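Local coordinates for protein EST1E (Clostridium proteoclasticum, PDB 2WTN) that probably hydrolyses ester bonds, perhaps of feruloyl esters, as a serine esterase of the alpha/beta-hydrolase superfamily, at residues B[27-32]-B[96-101]; B[125-130]-B[246-251]; B[4-9]-B[86-91]. All coordinates share one frame; numbering follows the deposited sequence.

Contact 1 of 3, residues B[27-32]-B[96-101]; sequences CPLCII and LDFVTD
The carbonyl oxygen of C27 receives the amide of T100 at 2.8 Å from N to O; the donor stands well above the carbonyl plane, although the N-H itself points almost straight at the oxygen (169°). The CA-H of V99 also approaches this oxygen, with CA 3.4 Å from C27 O. The same residue gives its own N-H, from C27 N to F98 O at 2.8 Å, which completes a parallel bridge of C27 with V99, although the two short strand segments are inclined 76° to each other. Two residues on, L29 N reaches D101 O at 3.0 Å. These are the first bonds between strands 27-33 and 99-107, neighbours in the central sheet of the alpha/beta-hydrolase fold, and the type I turn L96-V99 leads the chain into the second strand. A chi1 of 70° tucks the F98 ring back over its own backbone toward the first strand. C27 SG meets it obliquely, 3.8 Å from F98 CD2, in a sulfur-aromatic contact, while L29 CD1 touches the ring edge near its plane. L29 CB rests 4.2 Å from V99 CG2. Toward the surface, the P28 ring runs alongside the T100 side chain, P28 CG 3.9 Å from T100 OG1.

Contact 2 of 3, residues B[125-130]-B[246-251]; sequences IKALIP and LEQIAK
Apolar contact between the segments rests on A127 and Q248: the methyl CB of A127 meets Q248 CG at 3.9 Å, so the glutamine touches the strand with its aliphatic part. A chi2 of -32° lays the amide alongside the helix, where K251 and F244 reach it. P191 packs against Q248 as well, and F244, one turn earlier on the same helix, covers A127 and I129.

The helix is 234-249, the last of the chain, and it lies against the central sheet of the alpha/beta-hydrolase fold; strand 125-131, the neighbour of 99-107 in that sheet, offers it A127 near its start.

Polar contacts gather at the helix's C-terminal end. K126 runs out extended as far as CE and then bends at chi4 (-91°), bringing NZ beside the backbone carbonyl of Q248. The separation of K126 NZ and Q248 O, 2.5 Å, is very short and its angle is poor, so this approach is doubtful as a bond; the ammonium has a sound hydrogen bond to the hydroxyl of Y103 on the adjoining strand. Carbonyls at a helix C-terminus would nevertheless tend to favour a positive charge placed here. The amide of Q248 is held at both ends: K251 NZ donates to Q248 OE1 at 3.0 Å, in the carbonyl plane and on a lone pair, while NE2 bonds to the backbone O of F244. The two ammonium groups, K126 NZ and K251 NZ, stay 6.7 Å apart.

Contact 3 of 3, residues B[4-9]-B[86-91]; sequences MYIDCD and ILAVVD
With CG2 of I6 opposite the backbone N and CG1 opposite the carbonyl carbon (chi1 -61°), the isoleucine presents both branches to helix 79-93. The short branch ends over the backbone of A88, CG2 lying 4.0 Å from A88 O and 4.5 Å from A88 CB. The longer branch carries CD1 onward to V89 CG2, 4.4 Å away. Two residues later in the strand, C8 holds SG trans to its own N (chi1 -176°), which sets the sulfur beside the methyl of A88, SG to CB 4.1 Å. That methyl is thus met by the sulfur and by CG2 of I6, and the carbonyl oxygen of D7 also approaches it, at 4.2 Å from O to CB. The contact is made by van der Waals packing with no hydrogen bond across it, and the small alanine faces the strand where the CA atoms come nearest, C8 CA and A88 CA being 6.3 Å apart. D7 turns to the other side of the strand, where its carboxylate hydrogen-bonds a glycerol, probably from the crystallisation liquor. Y92, one turn beyond A88, also packs on I6, and D91 hydrogen-bonds N171 of the second subunit. The axes of segments 4-8 and 86-91 approach to 8.6 Å, with an angle of 122° between their directions: a helix laid across the strand outermost within this chain, at the antiparallel N-terminal margin of the alpha/beta-hydrolase sheet.

How the contacts relate
All three contacts draw on the one eight-stranded sheet. Contact 3 involves its outer strand 3-8, contact 1 joins the inner strands 27-33 and 99-107, and contact 2 starts from 125-131, next to 99-107. The centres of contacts 1 and 2 are 12 Å apart, those of 1 and 3 15 Å, and those of 2 and 3 23 Å. Contact 1 touches both others: D101 packs on K126, and I31 on V89 and V90. Along the chain, contacts 1 and 3 cross, helix 79-93 being followed, after a short connection, by strand 99-107, whereas contact 2 follows both. Together they sample the sheet from its N-terminal edge to the strand covered by the C-terminal helix.

Contact 1 of 3, residues B[27-32]-B[96-101]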
ATOM      1  N   CYS B  27      31.139  -2.847  -5.076  1.00 43.49           N
ATOM      2  CA  CYS B  27      30.852  -1.386  -5.156  1.00 42.31           C
ATOM      3  C   CYS B  27      29.449  -1.071  -4.611  1.00 39.68           C
ATOM      4  O   CYS B  27      28.647  -1.989  -4.464  1.00 37.51           O
ATOM      5  CB  CYS B  27      30.938  -0.857  -6.599  1.00 40.88           C
ATOM      6  SG  CYS B  27      29.851  -1.660  -7.802  1.00 44.67           S
ATOM      7  N   PRO B  28      29.157   0.221  -4.346  1.00 37.89           N
ATOM      8  CA  PRO B  28      27.796   0.575  -3.951  1.00 36.84           C
ATOM      9  C   PRO B  28      26.852   0.608  -5.127  1.00 34.52           C
ATOM     10  O   PRO B  28      27.288   0.646  -6.291  1.00 34.10           O
ATOM     11  CB  PRO B  28      27.950   1.961  -3.316  1.00 37.69           C
ATOM     12  CG  PRO B  28      29.455   2.245  -3.309  1.00 39.24           C
ATOM     13  CD  PRO B  28      29.993   1.409  -4.400  1.00 38.87           C
ATOM     14  N   LEU B  29      25.560   0.531  -4.811  1.00 32.13           N
ATOM     15  CA  LEU B  29      24.505   0.534  -5.802  1.00 31.53           C
ATOM     16  C   LEU B  29      23.450   1.598  -5.450  1.00 29.33           C
ATOM     17  O   LEU B  29      23.050   1.670  -4.317  1.00 27.33           O
ATOM     18  CB  LEU B  29      23.836  -0.826  -5.834  1.00 30.70           C
ATOM     19  CG  LEU B  29      22.783  -0.934  -6.914  1.00 33.00           C
ATOM     20  CD1 LEU B  29      23.423  -1.225  -8.254  1.00 37.95           C
ATOM     21  CD2 LEU B  29      21.862  -2.057  -6.630  1.00 35.99           C
ATOM     22  N   CYS B  30      23.046   2.416  -6.422  1.00 27.71           N
ATOM     23  CA  CYS B  30      21.900   3.349  -6.239  1.00 28.16           C
ATOM     24  C   CYS B  30      20.681   2.902  -7.058  1.00 26.73           C
ATOM     25  O   CYS B  30      20.792   2.611  -8.237  1.00 27.05           O
ATOM     26  CB  CYS B  30      22.310   4.780  -6.590  1.00 26.92           C
ATOM     27  SG  CYS B  30      21.053   6.028  -6.104  1.00 27.05           S
ATOM     28  N   ILE B  31      19.534   2.786  -6.412  1.00 26.57           N
ATOM     29  CA  ILE B  31      18.235   2.471  -7.127  1.00 25.95           C
ATOM     30  C   ILE B  31      17.724   3.831  -7.499  1.00 24.95           C
ATOM     31  O   ILE B  31      17.923   4.810  -6.739  1.00 25.95           O
ATOM     32  CB  ILE B  31      17.255   1.661  -6.241  1.00 25.28           C
ATOM     33  CG1 ILE B  31      17.855   0.281  -5.945  1.00 25.59           C
ATOM     34  CG2 ILE B  31      15.852   1.589  -6.827  1.00 25.15           C
ATOM     35  CD1 ILE B  31      17.246  -0.477  -4.748  1.00 26.65           C
ATOM     36  N   ILE B  32      17.235   3.927  -8.708  1.00 24.24           N
ATOM     37  CA  ILE B  32      16.755   5.190  -9.303  1.00 25.20           C
ATOM     38  C   ILE B  32      15.343   4.933  -9.882  1.00 24.96           C
ATOM     39  O   ILE B  32      15.161   4.047 -10.693  1.00 24.30           O
ATOM     40  CB  ILE B  32      17.712   5.707 -10.411  1.00 25.01           C
ATOM     41  CG1 ILE B  32      19.127   5.952  -9.899  1.00 27.25           C
ATOM     42  CG2 ILE B  32      17.255   7.043 -10.952  1.00 26.82           C
ATOM     43  CD1 ILE B  32      20.061   6.379 -10.948  1.00 27.32           C
ATOM     44  N   LEU B  96      22.498  -9.337  -5.093  1.00 37.49           N
ATOM     45  CA  LEU B  96      23.652  -9.142  -5.943  1.00 37.22           C
ATOM     46  C   LEU B  96      24.968  -9.233  -5.160  1.00 38.06           C
ATOM     47  O   LEU B  96      25.165  -8.487  -4.173  1.00 36.70           O
ATOM     48  CB  LEU B  96      23.569  -7.762  -6.584  1.00 37.19           C
ATOM     49  CG  LEU B  96      22.444  -7.570  -7.603  1.00 35.65           C
ATOM     50  CD1 LEU B  96      22.321  -6.109  -8.052  1.00 35.03           C
ATOM     51  CD2 LEU B  96      22.618  -8.430  -8.765  1.00 37.50           C
ATOM     52  N   ASP B  97      25.904 -10.081  -5.620  1.00 38.12           N
ATOM     53  CA  ASP B  97      27.130 -10.345  -4.823  1.00 39.05           C
ATOM     54  C   ASP B  97      28.051  -9.166  -4.757  1.00 37.59           C
ATOM     55  O   ASP B  97      28.711  -8.987  -3.778  1.00 39.54           O
ATOM     56  CB  ASP B  97      27.949 -11.535  -5.381  1.00 42.09           C
ATOM     57  CG  ASP B  97      27.421 -12.897  -4.909  1.00 48.48           C
ATOM     58  OD1 ASP B  97      26.961 -12.965  -3.723  1.00 55.36           O
ATOM     59  OD2 ASP B  97      27.484 -13.880  -5.733  1.00 56.27           O
ATOM     60  N   PHE B  98      28.127  -8.360  -5.800  1.00 36.89           N
ATOM     61  CA  PHE B  98      29.037  -7.213  -5.801  1.00 37.14           C
ATOM     62  C   PHE B  98      28.649  -5.990  -4.942  1.00 36.67           C
ATOM     63  O   PHE B  98      29.459  -5.040  -4.777  1.00 34.18           O
ATOM     64  CB  PHE B  98      29.221  -6.732  -7.237  1.00 39.72           C
ATOM     65  CG  PHE B  98      27.999  -6.093  -7.821  1.00 39.05           C
ATOM     66  CD1 PHE B  98      27.117  -6.829  -8.567  1.00 40.38           C
ATOM     67  CD2 PHE B  98      27.734  -4.750  -7.587  1.00 42.52           C
ATOM     68  CE1 PHE B  98      25.955  -6.248  -9.081  1.00 41.93           C
ATOM     69  CE2 PHE B  98      26.576  -4.132  -8.094  1.00 41.42           C
ATOM     70  CZ  PHE B  98      25.686  -4.896  -8.830  1.00 43.46           C
ATOM     71  N   VAL B  99      27.410  -5.983  -4.430  1.00 35.21           N
ATOM     72  CA  VAL B  99      26.844  -4.773  -3.796  1.00 35.25           C
ATOM     73  C   VAL B  99      27.375  -4.601  -2.409  1.00 33.44           C
ATOM     74  O   VAL B  99      27.214  -5.500  -1.551  1.00 34.93           O
ATOM     75  CB  VAL B  99      25.256  -4.846  -3.673  1.00 35.30           C
ATOM     76  CG1 VAL B  99      24.731  -3.667  -2.859  1.00 35.40           C
ATOM     77  CG2 VAL B  99      24.595  -4.863  -5.035  1.00 34.22           C
ATOM     78  N   THR B 100      27.974  -3.450  -2.147  1.00 32.84           N
ATOM     79  CA  THR B 100      28.268  -3.080  -0.757  1.00 32.03           C
ATOM     80  C   THR B 100      27.059  -2.304  -0.094  1.00 32.07           C
ATOM     81  O   THR B 100      26.187  -2.930   0.558  1.00 33.08           O
ATOM     82  CB  THR B 100      29.558  -2.300  -0.661  1.00 32.03           C
ATOM     83  OG1 THR B 100      29.468  -1.146  -1.479  1.00 31.85           O
ATOM     84  CG2 THR B 100      30.821  -3.169  -1.097  1.00 31.73           C
ATOM     85  N   ASP B 101      26.984  -0.983  -0.292  1.00 31.01           N
ATOM     86  CA  ASP B 101      25.914  -0.129   0.270  1.00 30.49           C
ATOM     87  C   ASP B 101      24.815   0.124  -0.734  1.00 29.99           C
ATOM     88  O   ASP B 101      25.069   0.084  -1.932  1.00 30.07           O
ATOM     89  CB  ASP B 101      26.476   1.203   0.750  1.00 31.66           C
ATOM     90  CG  ASP B 101      27.548   1.025   1.836  1.00 32.79           C
ATOM     91  OD1 ASP B 101      27.330   0.276   2.793  1.00 37.91           O
ATOM     92  OD2 ASP B 101      28.624   1.617   1.688  1.00 40.00           O
TER

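Contact 2 of 3, residues B[125-130]-B[246-251]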
ATOM      1  N   ILE B 125      18.972   1.279   3.668  1.00 27.34           N
ATOM      2  CA  ILE B 125      19.296   2.336   2.681  1.00 27.59           C
ATOM      3  C   ILE B 125      20.218   3.421   3.306  1.00 28.14           C
ATOM      4  O   ILE B 125      19.833   4.144   4.239  1.00 27.25           O
ATOM      5  CB  ILE B 125      18.018   2.971   2.091  1.00 27.88           C
ATOM      6  CG1 ILE B 125      17.125   1.897   1.427  1.00 27.41           C
ATOM      7  CG2 ILE B 125      18.336   4.154   1.183  1.00 26.73           C
ATOM      8  CD1 ILE B 125      17.735   1.108   0.277  1.00 29.73           C
ATOM      9  N   LYS B 126      21.427   3.558   2.750  1.00 27.34           N
ATOM     10  CA  LYS B 126      22.471   4.396   3.384  1.00 28.15           C
ATOM     11  C   LYS B 126      22.314   5.926   3.280  1.00 26.63           C
ATOM     12  O   LYS B 126      22.633   6.722   4.208  1.00 27.57           O
ATOM     13  CB  LYS B 126      23.878   3.990   2.862  1.00 27.06           C
ATOM     14  CG  LYS B 126      25.001   4.628   3.645  1.00 29.45           C
ATOM     15  CD  LYS B 126      26.389   4.013   3.196  1.00 31.11           C
ATOM     16  CE  LYS B 126      27.617   4.662   3.886  1.00 35.85           C
ATOM     17  NZ  LYS B 126      28.249   5.828   3.178  1.00 38.46           N
ATOM     18  N   ALA B 127      21.893   6.355   2.131  1.00 26.24           N
ATOM     19  CA  ALA B 127      21.531   7.769   1.943  1.00 25.33           C
ATOM     20  C   ALA B 127      20.427   7.844   0.880  1.00 25.05           C
ATOM     21  O   ALA B 127      20.131   6.823   0.175  1.00 24.08           O
ATOM     22  CB  ALA B 127      22.734   8.563   1.545  1.00 25.68           C
ATOM     23  N   LEU B 128      19.784   9.018   0.778  1.00 24.69           N
ATOM     24  CA  LEU B 128      18.534   9.153   0.004  1.00 23.87           C
ATOM     25  C   LEU B 128      18.590  10.472  -0.751  1.00 23.97           C
ATOM     26  O   LEU B 128      18.883  11.494  -0.187  1.00 23.49           O
ATOM     27  CB  LEU B 128      17.312   9.130   0.971  1.00 24.83           C
ATOM     28  CG  LEU B 128      15.948   9.611   0.457  1.00 23.08           C
ATOM     29  CD1 LEU B 128      15.458   8.601  -0.608  1.00 19.24           C
ATOM     30  CD2 LEU B 128      14.923   9.767   1.583  1.00 25.41           C
ATOM     31  N   ILE B 129      18.254  10.463  -2.020  1.00 23.87           N
ATOM     32  CA  ILE B 129      18.274  11.614  -2.831  1.00 23.67           C
ATOM     33  C   ILE B 129      16.919  11.774  -3.601  1.00 23.96           C
ATOM     34  O   ILE B 129      16.739  11.263  -4.743  1.00 21.91           O
ATOM     35  CB  ILE B 129      19.427  11.523  -3.875  1.00 24.67           C
ATOM     36  CG1 ILE B 129      20.785  11.232  -3.185  1.00 25.59           C
ATOM     37  CG2 ILE B 129      19.399  12.820  -4.792  1.00 24.52           C
ATOM     38  CD1 ILE B 129      21.960  10.849  -4.187  1.00 25.37           C
ATOM     39  N   PRO B 130      15.965  12.496  -2.986  1.00 25.00           N
ATOM     40  CA  PRO B 130      14.815  12.977  -3.747  1.00 24.45           C
ATOM     41  C   PRO B 130      15.084  14.263  -4.550  1.00 23.96           C
ATOM     42  O   PRO B 130      15.453  15.312  -3.988  1.00 25.06           O
ATOM     43  CB  PRO B 130      13.698  13.125  -2.668  1.00 23.65           C
ATOM     44  CG  PRO B 130      14.290  12.624  -1.433  1.00 25.42           C
ATOM     45  CD  PRO B 130      15.800  12.769  -1.566  1.00 24.31           C
ATOM     46  N   LEU B 246      30.118  11.451  -3.080  1.00 38.50           N
ATOM     47  CA  LEU B 246      31.565  11.294  -2.758  1.00 38.68           C
ATOM     48  C   LEU B 246      31.689  11.461  -1.290  1.00 40.52           C
ATOM     49  O   LEU B 246      32.328  10.672  -0.614  1.00 40.63           O
ATOM     50  CB  LEU B 246      32.434  12.366  -3.463  1.00 37.91           C
ATOM     51  CG  LEU B 246      32.527  12.188  -4.980  1.00 36.43           C
ATOM     52  CD1 LEU B 246      33.148  13.373  -5.671  1.00 38.77           C
ATOM     53  CD2 LEU B 246      33.288  10.956  -5.361  1.00 39.04           C
ATOM     54  N   GLU B 247      31.029  12.476  -0.758  1.00 42.29           N
ATOM     55  CA  GLU B 247      31.031  12.646   0.693  1.00 44.36           C
ATOM     56  C   GLU B 247      30.431  11.420   1.440  1.00 44.49           C
ATOM     57  O   GLU B 247      30.842  11.089   2.572  1.00 44.24           O
ATOM     58  CB  GLU B 247      30.312  13.945   1.016  1.00 43.20           C
ATOM     59  CG  GLU B 247      30.262  14.251   2.468  1.00 47.90           C
ATOM     60  CD  GLU B 247      29.639  15.640   2.791  1.00 50.92           C
ATOM     61  OE1 GLU B 247      29.607  16.540   1.866  1.00 56.81           O
ATOM     62  OE2 GLU B 247      29.210  15.802   3.986  1.00 57.29           O
ATOM     63  N   GLN B 248      29.454  10.730   0.835  1.00 44.42           N
ATOM     64  CA  GLN B 248      28.827   9.619   1.559  1.00 44.19           C
ATOM     65  C   GLN B 248      29.708   8.389   1.477  1.00 45.08           C
ATOM     66  O   GLN B 248      29.760   7.609   2.415  1.00 44.71           O
ATOM     67  CB  GLN B 248      27.439   9.253   1.008  1.00 43.94           C
ATOM     68  CG  GLN B 248      26.269  10.199   1.251  1.00 40.06           C
ATOM     69  CD  GLN B 248      26.339  10.944   2.547  1.00 36.79           C
ATOM     70  OE1 GLN B 248      26.214  10.363   3.639  1.00 33.63           O
ATOM     71  NE2 GLN B 248      26.499  12.251   2.445  1.00 38.39           N
ATOM     72  N   ILE B 249      30.318   8.185   0.314  1.00 46.13           N
ATOM     73  CA  ILE B 249      31.370   7.180   0.111  1.00 47.36           C
ATOM     74  C   ILE B 249      32.589   7.335   1.037  1.00 48.31           C
ATOM     75  O   ILE B 249      33.172   6.343   1.476  1.00 48.66           O
ATOM     76  CB  ILE B 249      31.855   7.228  -1.336  1.00 47.17           C
ATOM     77  CG1 ILE B 249      30.782   6.696  -2.269  1.00 46.46           C
ATOM     78  CG2 ILE B 249      33.183   6.434  -1.517  1.00 47.59           C
ATOM     79  CD1 ILE B 249      31.071   7.072  -3.684  1.00 47.42           C
ATOM     80  N   ALA B 250      32.948   8.574   1.355  1.00 50.68           N
ATOM     81  CA  ALA B 250      34.107   8.868   2.211  1.00 52.48           C
ATOM     82  C   ALA B 250      33.824   8.620   3.691  1.00 54.69           C
ATOM     83  O   ALA B 250      34.757   8.625   4.525  1.00 55.57           O
ATOM     84  CB  ALA B 250      34.594  10.333   2.013  1.00 52.16           C
ATOM     85  N   LYS B 251      32.557   8.398   4.043  1.00 56.20           N
ATOM     86  CA  LYS B 251      32.230   8.165   5.457  1.00 56.64           C
ATOM     87  C   LYS B 251      32.584   6.737   5.901  1.00 57.81           C
ATOM     88  O   LYS B 251      33.612   6.187   5.458  1.00 58.99           O
ATOM     89  CB  LYS B 251      30.766   8.484   5.717  1.00 56.95           C
ATOM     90  CG  LYS B 251      30.465   9.974   5.627  1.00 57.29           C
ATOM     91  CD  LYS B 251      28.957  10.224   5.836  1.00 57.29           C
ATOM     92  CE  LYS B 251      28.601  11.651   6.145  1.00 57.16           C
ATOM     93  NZ  LYS B 251      27.083  11.763   6.115  1.00 54.81           N
TER

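Contact 3 of 3, residues B[4-9]-B[86-91]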
ATOM      1  N   MET B   4      17.236  -6.309 -17.771  1.00 37.70           N
ATOM      2  CA  MET B   4      16.684  -7.407 -17.078  1.00 37.27           C
ATOM      3  C   MET B   4      15.259  -7.037 -16.660  1.00 35.18           C
ATOM      4  O   MET B   4      14.906  -5.831 -16.645  1.00 34.82           O
ATOM      5  CB  MET B   4      17.582  -7.610 -15.847  1.00 39.34           C
ATOM      6  CG  MET B   4      18.171  -6.206 -15.347  1.00 40.08           C
ATOM      7  SD  MET B   4      18.925  -6.248 -13.781  1.00 43.58           S
ATOM      8  CE  MET B   4      17.644  -7.251 -13.058  1.00 46.49           C
ATOM      9  N   TYR B   5      14.461  -8.066 -16.391  1.00 32.38           N
ATOM     10  CA  TYR B   5      13.142  -7.920 -15.815  1.00 32.73           C
ATOM     11  C   TYR B   5      13.170  -8.504 -14.381  1.00 33.10           C
ATOM     12  O   TYR B   5      13.721  -9.609 -14.174  1.00 33.68           O
ATOM     13  CB  TYR B   5      12.095  -8.646 -16.635  1.00 31.33           C
ATOM     14  CG  TYR B   5      11.739  -7.946 -17.941  1.00 31.62           C
ATOM     15  CD1 TYR B   5      10.838  -6.896 -17.951  1.00 31.75           C
ATOM     16  CD2 TYR B   5      12.362  -8.291 -19.163  1.00 30.58           C
ATOM     17  CE1 TYR B   5      10.487  -6.246 -19.117  1.00 30.66           C
ATOM     18  CE2 TYR B   5      12.005  -7.618 -20.353  1.00 31.50           C
ATOM     19  CZ  TYR B   5      11.066  -6.583 -20.300  1.00 30.90           C
ATOM     20  OH  TYR B   5      10.614  -5.888 -21.406  1.00 31.75           O
ATOM     21  N   ILE B   6      12.589  -7.761 -13.416  1.00 31.51           N
ATOM     22  CA  ILE B   6      12.386  -8.251 -12.067  1.00 30.48           C
ATOM     23  C   ILE B   6      10.923  -8.609 -11.929  1.00 30.44           C
ATOM     24  O   ILE B   6      10.017  -7.826 -12.245  1.00 29.66           O
ATOM     25  CB  ILE B   6      12.901  -7.192 -11.035  1.00 32.26           C
ATOM     26  CG1 ILE B   6      14.389  -6.959 -11.247  1.00 28.19           C
ATOM     27  CG2 ILE B   6      12.585  -7.636  -9.601  1.00 30.87           C
ATOM     28  CD1 ILE B   6      15.002  -5.671 -10.758  1.00 30.35           C
ATOM     29  N   ASP B   7      10.658  -9.810 -11.493  1.00 31.40           N
ATOM     30  CA  ASP B   7       9.305 -10.218 -11.321  1.00 32.85           C
ATOM     31  C   ASP B   7       8.743  -9.571 -10.078  1.00 32.74           C
ATOM     32  O   ASP B   7       9.363  -9.555  -9.038  1.00 33.48           O
ATOM     33  CB  ASP B   7       9.171 -11.717 -11.157  1.00 33.82           C
ATOM     34  CG  ASP B   7       7.702 -12.188 -11.257  1.00 36.80           C
ATOM     35  OD1 ASP B   7       7.005 -11.845 -12.269  1.00 47.96           O
ATOM     36  OD2 ASP B   7       7.242 -12.900 -10.319  1.00 46.16           O
ATOM     37  N   CYS B   8       7.547  -9.051 -10.202  1.00 32.58           N
ATOM     38  CA  CYS B   8       6.815  -8.602  -9.051  1.00 32.22           C
ATOM     39  C   CYS B   8       5.395  -9.132  -9.190  1.00 32.76           C
ATOM     40  O   CYS B   8       4.498  -8.464  -9.793  1.00 31.58           O
ATOM     41  CB  CYS B   8       6.896  -7.076  -8.973  1.00 31.98           C
ATOM     42  SG  CYS B   8       6.090  -6.378  -7.441  1.00 30.42           S
ATOM     43  N   ASP B   9       5.183 -10.312  -8.599  1.00 33.85           N
ATOM     44  CA  ASP B   9       3.896 -11.020  -8.643  1.00 35.17           C
ATOM     45  C   ASP B   9       3.326 -11.235 -10.044  1.00 35.30           C
ATOM     46  O   ASP B   9       2.116 -11.154 -10.252  1.00 34.71           O
ATOM     47  CB  ASP B   9       2.838 -10.239  -7.819  1.00 35.99           C
ATOM     48  CG  ASP B   9       3.244 -10.049  -6.318  1.00 38.89           C
ATOM     49  OD1 ASP B   9       3.370 -11.082  -5.643  1.00 42.70           O
ATOM     50  OD2 ASP B   9       3.397  -8.883  -5.854  1.00 35.59           O
ATOM     51  N   ILE B  86       9.096  -1.251  -5.661  1.00 19.51           N
ATOM     52  CA  ILE B  86      10.362  -0.845  -5.047  1.00 18.70           C
ATOM     53  C   ILE B  86      10.931  -1.866  -4.048  1.00 18.22           C
ATOM     54  O   ILE B  86      12.155  -2.118  -4.094  1.00 15.58           O
ATOM     55  CB  ILE B  86      10.353   0.584  -4.457  1.00 19.22           C
ATOM     56  CG1 ILE B  86      10.081   1.591  -5.511  1.00 18.44           C
ATOM     57  CG2 ILE B  86      11.677   0.980  -3.789  1.00 20.09           C
ATOM     58  CD1 ILE B  86       9.695   2.915  -5.042  1.00 19.72           C
ATOM     59  N   LEU B  87      10.082  -2.487  -3.226  1.00 17.56           N
ATOM     60  CA  LEU B  87      10.576  -3.448  -2.309  1.00 19.42           C
ATOM     61  C   LEU B  87      11.083  -4.698  -3.090  1.00 21.26           C
ATOM     62  O   LEU B  87      12.051  -5.303  -2.671  1.00 20.04           O
ATOM     63  CB  LEU B  87       9.550  -3.902  -1.298  1.00 19.72           C
ATOM     64  CG  LEU B  87       8.832  -2.859  -0.420  1.00 23.65           C
ATOM     65  CD1 LEU B  87       8.052  -3.473   0.679  1.00 24.75           C
ATOM     66  CD2 LEU B  87       9.752  -1.789   0.117  1.00 24.20           C
ATOM     67  N   ALA B  88      10.385  -5.107  -4.176  1.00 21.36           N
ATOM     68  CA  ALA B  88      10.975  -6.145  -5.072  1.00 21.87           C
ATOM     69  C   ALA B  88      12.325  -5.784  -5.696  1.00 23.11           C
ATOM     70  O   ALA B  88      13.198  -6.670  -5.820  1.00 25.65           O
ATOM     71  CB  ALA B  88       9.958  -6.597  -6.131  1.00 22.63           C
ATOM     72  N   VAL B  89      12.516  -4.531  -6.117  1.00 22.94           N
ATOM     73  CA  VAL B  89      13.812  -4.048  -6.570  1.00 22.82           C
ATOM     74  C   VAL B  89      14.846  -4.106  -5.486  1.00 23.52           C
ATOM     75  O   VAL B  89      15.959  -4.640  -5.716  1.00 24.25           O
ATOM     76  CB  VAL B  89      13.711  -2.718  -7.220  1.00 21.72           C
ATOM     77  CG1 VAL B  89      15.050  -2.188  -7.759  1.00 23.50           C
ATOM     78  CG2 VAL B  89      12.684  -2.790  -8.339  1.00 22.30           C
ATOM     79  N   VAL B  90      14.500  -3.660  -4.274  1.00 23.21           N
ATOM     80  CA  VAL B  90      15.427  -3.770  -3.184  1.00 23.40           C
ATOM     81  C   VAL B  90      15.756  -5.221  -2.910  1.00 23.99           C
ATOM     82  O   VAL B  90      16.909  -5.466  -2.652  1.00 23.00           O
ATOM     83  CB  VAL B  90      14.992  -3.077  -1.844  1.00 23.92           C
ATOM     84  CG1 VAL B  90      15.904  -3.475  -0.711  1.00 21.07           C
ATOM     85  CG2 VAL B  90      14.882  -1.517  -2.050  1.00 20.40           C
ATOM     86  N   ASP B  91      14.772  -6.124  -2.981  1.00 23.99           N
ATOM     87  CA  ASP B  91      14.990  -7.522  -2.626  1.00 25.84           C
ATOM     88  C   ASP B  91      15.943  -8.194  -3.659  1.00 27.08           C
ATOM     89  O   ASP B  91      16.801  -8.997  -3.293  1.00 26.30           O
ATOM     90  CB  ASP B  91      13.665  -8.292  -2.499  1.00 25.28           C
ATOM     91  CG  ASP B  91      12.923  -7.966  -1.235  1.00 25.39           C
ATOM     92  OD1 ASP B  91      13.475  -7.264  -0.417  1.00 22.77           O
ATOM     93  OD2 ASP B  91      11.776  -8.374  -1.057  1.00 24.69           O
TER